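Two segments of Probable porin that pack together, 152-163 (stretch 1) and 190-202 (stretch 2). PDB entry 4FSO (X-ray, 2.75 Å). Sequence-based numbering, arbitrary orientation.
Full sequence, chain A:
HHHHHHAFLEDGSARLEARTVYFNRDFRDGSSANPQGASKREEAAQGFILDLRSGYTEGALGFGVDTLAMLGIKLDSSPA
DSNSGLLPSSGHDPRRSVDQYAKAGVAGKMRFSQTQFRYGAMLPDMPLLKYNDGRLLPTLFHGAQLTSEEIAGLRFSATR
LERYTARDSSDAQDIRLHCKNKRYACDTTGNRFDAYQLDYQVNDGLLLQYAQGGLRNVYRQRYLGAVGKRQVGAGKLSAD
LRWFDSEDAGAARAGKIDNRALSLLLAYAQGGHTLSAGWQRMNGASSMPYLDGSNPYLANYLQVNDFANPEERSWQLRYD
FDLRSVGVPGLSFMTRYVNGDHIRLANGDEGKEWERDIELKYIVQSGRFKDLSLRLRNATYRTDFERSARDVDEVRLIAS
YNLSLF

Stretch 1 (152-163) AGLRFSATRLER
Stretch 2 (190-202) GNRFDAYQLDYQV

Residues 154-163 and 193-202 of this probable porin form neighbouring strands running antiparallel, their directions 171° apart and their axes approaching to 4.6 Å. Paired residues sum to 354, from Leu154 with Tyr200 to Leu161 with Phe193, and the two stretches bury 960 Å² between them. Backbone angles are extended, typically near -130/130.

Stretch 1 begins with Ala152 (-59/135), out of reach. Gly153 turns the chain at 86/1, where a CB would jam against the preceding carbonyl, so glycine suits the place. Its O accepts a hydrogen bond from Gln201 N at 2.8 Å, nearly straight at 174°.

Leu154 (-130/99) opens the strand in a non-hydrogen-bonded pair with Tyr200, CA to CA 4.9 Å. With chi1 t and chi2 p, its CD1 lies 3.5 Å from Leu198 CD2 and 4.1 Å from Tyr200 CB, an apolar cluster on the face shared by Leu154, Phe156 and Ala158. Leu198 is t,t and Tyr200 is t with chi2 18°.

Arg155 (-105/135) faces the other way and makes a hydrogen-bonded pair with Asp199: Arg155 N to Asp199 O is 3.0 Å, and Asp199 N to Arg155 O is 2.8 Å. The side chains are complementary in charge, but Arg155 NH1 stays 4.5 Å from Asp199 OD2, beyond a salt bridge. Arg155 is t,t with chi3 -93°; Asp199 is m, and its OD1 receives Gln197 NE2 at 3.1 Å.

Phe156 (-124/142; chi1 t, chi2 76°) pairs with Leu198, Phe156 CA to Leu198 CA 4.8 Å, and Phe156 CA sits 3.4 Å from Gln197 O in a CA-H...O contact. Such contacts fill the non-hydrogen-bonded positions along the ladder.

Ser157 (-140/145, m) is bonded both ways to extended Gln197 (t,t): Ser157 N to Gln197 O is 3.1 Å, and Gln197 N to Ser157 O is 3.0 Å. Ala158 (-141/144) comes close to Tyr196, CA to CA 4.4 Å; its small side chain places CB 3.7 Å from CD2 of Tyr196 (m, chi2 88°).

Thr159 (-152/129, m), beta-branched and at home in a strand, pairs with small Ala195, Thr159 CA to Ala195 CA a wider 5.3 Å. Thr159 N to Ala195 O measures 3.0 Å and Ala195 N to Thr159 O 2.9 Å.

Arg160 (-125/123; t,t, chi3 m) opposes Asp194 (m). Arg160 NE is 3.1 Å from Asp194 OD2 in a salt bridge, but the oxygen lies over one guanidinium face, so no N-H points at it. Asp194 OD1 also takes a hydrogen bond from Arg192 NE at 3.2 Å. The carboxylate thus bridges two arginines, offsetting the like charges of Arg160 NH1 and Arg192 NE, 2.9 Å apart.

Leu161 (-120/122; m,t) and Phe193 (chi1 t, chi2 84°) close the ladder with short bonds, Leu161 N to Phe193 O 2.6 Å and Phe193 N to Leu161 O 2.7 Å. Both apolar side chains are buried, CB to CB 4.2 Å. Glu162 (-91/-45; m,m) then turns away at CB, though its OE1 returns to 3.7 Å from Arg192 CB; Arg163 (-133/174) makes no contact.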

# COMPACT_ATOMS: atom_id res chain seq x y z
N ALA A 152 -19.09 -16.97 -8.37
CA ALA A 152 -19.22 -15.56 -8.00
C ALA A 152 -19.09 -15.34 -6.49
O ALA A 152 -19.67 -16.08 -5.69
CB ALA A 152 -20.54 -15.00 -8.50
N GLY A 153 -18.32 -14.33 -6.12
CA GLY A 153 -18.06 -14.03 -4.72
C GLY A 153 -16.91 -14.83 -4.14
O GLY A 153 -16.59 -14.71 -2.96
N LEU A 154 -16.28 -15.66 -4.98
CA LEU A 154 -15.17 -16.48 -4.53
C LEU A 154 -13.99 -16.32 -5.48
O LEU A 154 -13.95 -16.95 -6.53
CB LEU A 154 -15.58 -17.95 -4.42
CG LEU A 154 -14.57 -18.79 -3.63
CD1 LEU A 154 -14.60 -18.42 -2.16
CD2 LEU A 154 -14.81 -20.27 -3.80
N ARG A 155 -13.05 -15.48 -5.09
CA ARG A 155 -11.94 -15.13 -5.96
C ARG A 155 -10.65 -15.81 -5.52
O ARG A 155 -10.32 -15.87 -4.33
CB ARG A 155 -11.76 -13.60 -6.00
CG ARG A 155 -10.66 -13.11 -6.96
CD ARG A 155 -10.36 -11.60 -6.79
NE ARG A 155 -11.13 -10.77 -7.71
CZ ARG A 155 -12.09 -9.93 -7.34
NH1 ARG A 155 -12.40 -9.81 -6.05
NH2 ARG A 155 -12.74 -9.20 -8.24
N PHE A 156 -9.93 -16.35 -6.50
CA PHE A 156 -8.66 -16.98 -6.23
C PHE A 156 -7.58 -16.34 -7.09
O PHE A 156 -7.82 -16.00 -8.25
CB PHE A 156 -8.71 -18.49 -6.47
CG PHE A 156 -7.36 -19.16 -6.43
CD1 PHE A 156 -6.73 -19.40 -5.21
CD2 PHE A 156 -6.71 -19.54 -7.60
CE1 PHE A 156 -5.48 -20.01 -5.16
CE2 PHE A 156 -5.45 -20.15 -7.57
CZ PHE A 156 -4.84 -20.38 -6.34
N SER A 157 -6.40 -16.20 -6.50
CA SER A 157 -5.30 -15.48 -7.12
C SER A 157 -4.02 -16.22 -6.84
O SER A 157 -3.86 -16.78 -5.74
CB SER A 157 -5.16 -14.07 -6.53
OG SER A 157 -6.42 -13.41 -6.41
N ALA A 158 -3.11 -16.21 -7.80
CA ALA A 158 -1.76 -16.73 -7.58
C ALA A 158 -0.76 -15.85 -8.28
O ALA A 158 -1.01 -15.35 -9.38
CB ALA A 158 -1.66 -18.17 -8.08
N THR A 159 0.40 -15.67 -7.67
CA THR A 159 1.34 -14.69 -8.17
C THR A 159 2.78 -15.07 -7.84
O THR A 159 3.12 -15.34 -6.70
CB THR A 159 1.03 -13.31 -7.55
OG1 THR A 159 -0.27 -12.87 -7.98
CG2 THR A 159 2.08 -12.28 -7.95
N ARG A 160 3.62 -15.05 -8.86
CA ARG A 160 5.03 -15.34 -8.70
C ARG A 160 5.86 -14.19 -9.27
O ARG A 160 5.72 -13.80 -10.45
CB ARG A 160 5.37 -16.67 -9.40
CG ARG A 160 6.86 -16.93 -9.59
CD ARG A 160 7.13 -18.35 -10.06
NE ARG A 160 6.49 -19.36 -9.22
CZ ARG A 160 7.15 -20.30 -8.54
NH1 ARG A 160 8.47 -20.37 -8.62
NH2 ARG A 160 6.48 -21.18 -7.80
N LEU A 161 6.72 -13.62 -8.43
CA LEU A 161 7.49 -12.45 -8.87
C LEU A 161 9.00 -12.68 -8.81
O LEU A 161 9.57 -12.98 -7.76
CB LEU A 161 7.10 -11.20 -8.07
CG LEU A 161 5.61 -10.85 -8.13
CD1 LEU A 161 5.24 -9.76 -7.15
CD2 LEU A 161 5.22 -10.45 -9.55
N GLU A 162 9.63 -12.51 -9.96
CA GLU A 162 11.04 -12.78 -10.11
C GLU A 162 11.89 -11.55 -9.84
O GLU A 162 12.90 -11.62 -9.13
CB GLU A 162 11.31 -13.30 -11.52
CG GLU A 162 10.48 -14.52 -11.91
CD GLU A 162 10.81 -15.77 -11.08
OE1 GLU A 162 11.88 -15.81 -10.43
OE2 GLU A 162 9.99 -16.72 -11.08
N ARG A 163 11.48 -10.41 -10.40
CA ARG A 163 12.30 -9.20 -10.38
C ARG A 163 11.49 -7.97 -9.98
O ARG A 163 10.26 -8.03 -9.85
CB ARG A 163 12.92 -8.94 -11.76
CG ARG A 163 13.89 -10.00 -12.25
CD ARG A 163 15.13 -10.06 -11.38
NE ARG A 163 16.09 -11.06 -11.86
N GLY A 190 15.66 -12.40 -2.34
CA GLY A 190 15.03 -13.68 -2.58
C GLY A 190 14.93 -14.01 -4.05
O GLY A 190 14.82 -13.11 -4.88
N ASN A 191 14.97 -15.29 -4.38
CA ASN A 191 14.91 -15.70 -5.79
C ASN A 191 13.60 -15.29 -6.45
O ASN A 191 13.57 -14.82 -7.59
N ARG A 192 12.52 -15.48 -5.72
CA ARG A 192 11.20 -15.16 -6.22
C ARG A 192 10.28 -14.80 -5.06
O ARG A 192 10.61 -15.02 -3.90
CB ARG A 192 10.65 -16.34 -7.00
CG ARG A 192 10.13 -17.47 -6.15
CD ARG A 192 10.68 -18.79 -6.63
NE ARG A 192 9.90 -19.91 -6.12
CZ ARG A 192 10.32 -21.17 -6.16
NH1 ARG A 192 11.51 -21.45 -6.68
NH2 ARG A 192 9.55 -22.14 -5.68
N PHE A 193 9.13 -14.21 -5.38
CA PHE A 193 8.11 -13.96 -4.39
C PHE A 193 6.82 -14.60 -4.84
O PHE A 193 6.34 -14.31 -5.93
CB PHE A 193 7.88 -12.46 -4.18
CG PHE A 193 6.83 -12.13 -3.13
CD1 PHE A 193 7.17 -12.10 -1.78
CD2 PHE A 193 5.51 -11.86 -3.50
CE1 PHE A 193 6.21 -11.78 -0.79
CE2 PHE A 193 4.56 -11.56 -2.53
CZ PHE A 193 4.92 -11.51 -1.17
N ASP A 194 6.27 -15.45 -4.00
CA ASP A 194 5.03 -16.14 -4.29
C ASP A 194 3.96 -15.66 -3.33
O ASP A 194 4.24 -15.29 -2.19
CB ASP A 194 5.22 -17.68 -4.18
CG ASP A 194 6.27 -18.24 -5.18
OD1 ASP A 194 7.23 -18.93 -4.75
OD2 ASP A 194 6.13 -18.01 -6.40
N ALA A 195 2.72 -15.61 -3.81
CA ALA A 195 1.57 -15.40 -2.94
C ALA A 195 0.41 -16.15 -3.54
O ALA A 195 0.41 -16.43 -4.74
CB ALA A 195 1.23 -13.93 -2.81
N TYR A 196 -0.55 -16.52 -2.71
CA TYR A 196 -1.74 -17.22 -3.18
C TYR A 196 -2.77 -16.66 -2.27
O TYR A 196 -2.50 -16.49 -1.08
CB TYR A 196 -1.63 -18.74 -2.99
CG TYR A 196 -0.40 -19.35 -3.65
CD1 TYR A 196 0.82 -19.43 -2.96
CD2 TYR A 196 -0.45 -19.83 -4.96
CE1 TYR A 196 1.94 -19.97 -3.56
CE2 TYR A 196 0.67 -20.38 -5.57
CZ TYR A 196 1.86 -20.44 -4.87
OH TYR A 196 2.97 -20.98 -5.50
N GLN A 197 -3.96 -16.39 -2.81
CA GLN A 197 -4.97 -15.70 -2.03
C GLN A 197 -6.37 -16.19 -2.34
O GLN A 197 -6.69 -16.52 -3.47
CB GLN A 197 -4.82 -14.20 -2.28
CG GLN A 197 -5.82 -13.28 -1.59
CD GLN A 197 -5.61 -11.81 -1.99
OE1 GLN A 197 -4.57 -11.43 -2.56
NE2 GLN A 197 -6.61 -10.97 -1.72
N LEU A 198 -7.22 -16.23 -1.31
CA LEU A 198 -8.62 -16.56 -1.50
C LEU A 198 -9.52 -15.49 -0.87
O LEU A 198 -9.37 -15.17 0.30
CB LEU A 198 -8.90 -17.94 -0.89
CG LEU A 198 -10.16 -18.65 -1.35
CD1 LEU A 198 -10.09 -20.09 -0.90
CD2 LEU A 198 -11.43 -18.02 -0.79
N ASP A 199 -10.44 -14.95 -1.66
CA ASP A 199 -11.37 -13.91 -1.19
C ASP A 199 -12.81 -14.41 -1.18
O ASP A 199 -13.37 -14.69 -2.23
CB ASP A 199 -11.32 -12.68 -2.11
CG ASP A 199 -10.01 -11.92 -2.01
OD1 ASP A 199 -9.48 -11.84 -0.88
OD2 ASP A 199 -9.52 -11.41 -3.05
N TYR A 200 -13.42 -14.51 -0.00
CA TYR A 200 -14.80 -14.98 0.09
C TYR A 200 -15.68 -13.81 0.47
O TYR A 200 -15.51 -13.24 1.54
CB TYR A 200 -14.90 -16.07 1.14
CG TYR A 200 -16.28 -16.70 1.29
CD1 TYR A 200 -17.26 -16.56 0.30
CD2 TYR A 200 -16.60 -17.43 2.42
CE1 TYR A 200 -18.51 -17.13 0.45
CE2 TYR A 200 -17.84 -18.01 2.58
CZ TYR A 200 -18.79 -17.86 1.60
OH TYR A 200 -20.03 -18.45 1.79
N GLN A 201 -16.60 -13.44 -0.42
CA GLN A 201 -17.52 -12.35 -0.11
C GLN A 201 -18.81 -12.94 0.42
O GLN A 201 -19.74 -13.22 -0.33
CB GLN A 201 -17.77 -11.43 -1.32
CG GLN A 201 -18.62 -10.17 -1.01
CD GLN A 201 -17.82 -8.99 -0.40
OE1 GLN A 201 -16.79 -8.56 -0.94
NE2 GLN A 201 -18.30 -8.47 0.73
N VAL A 202 -18.85 -13.13 1.74
CA VAL A 202 -19.95 -13.78 2.43
C VAL A 202 -21.28 -13.10 2.15
O VAL A 202 -22.24 -13.76 1.76
CB VAL A 202 -19.70 -13.80 3.92
CG1 VAL A 202 -20.72 -14.68 4.60
CG2 VAL A 202 -18.28 -14.28 4.21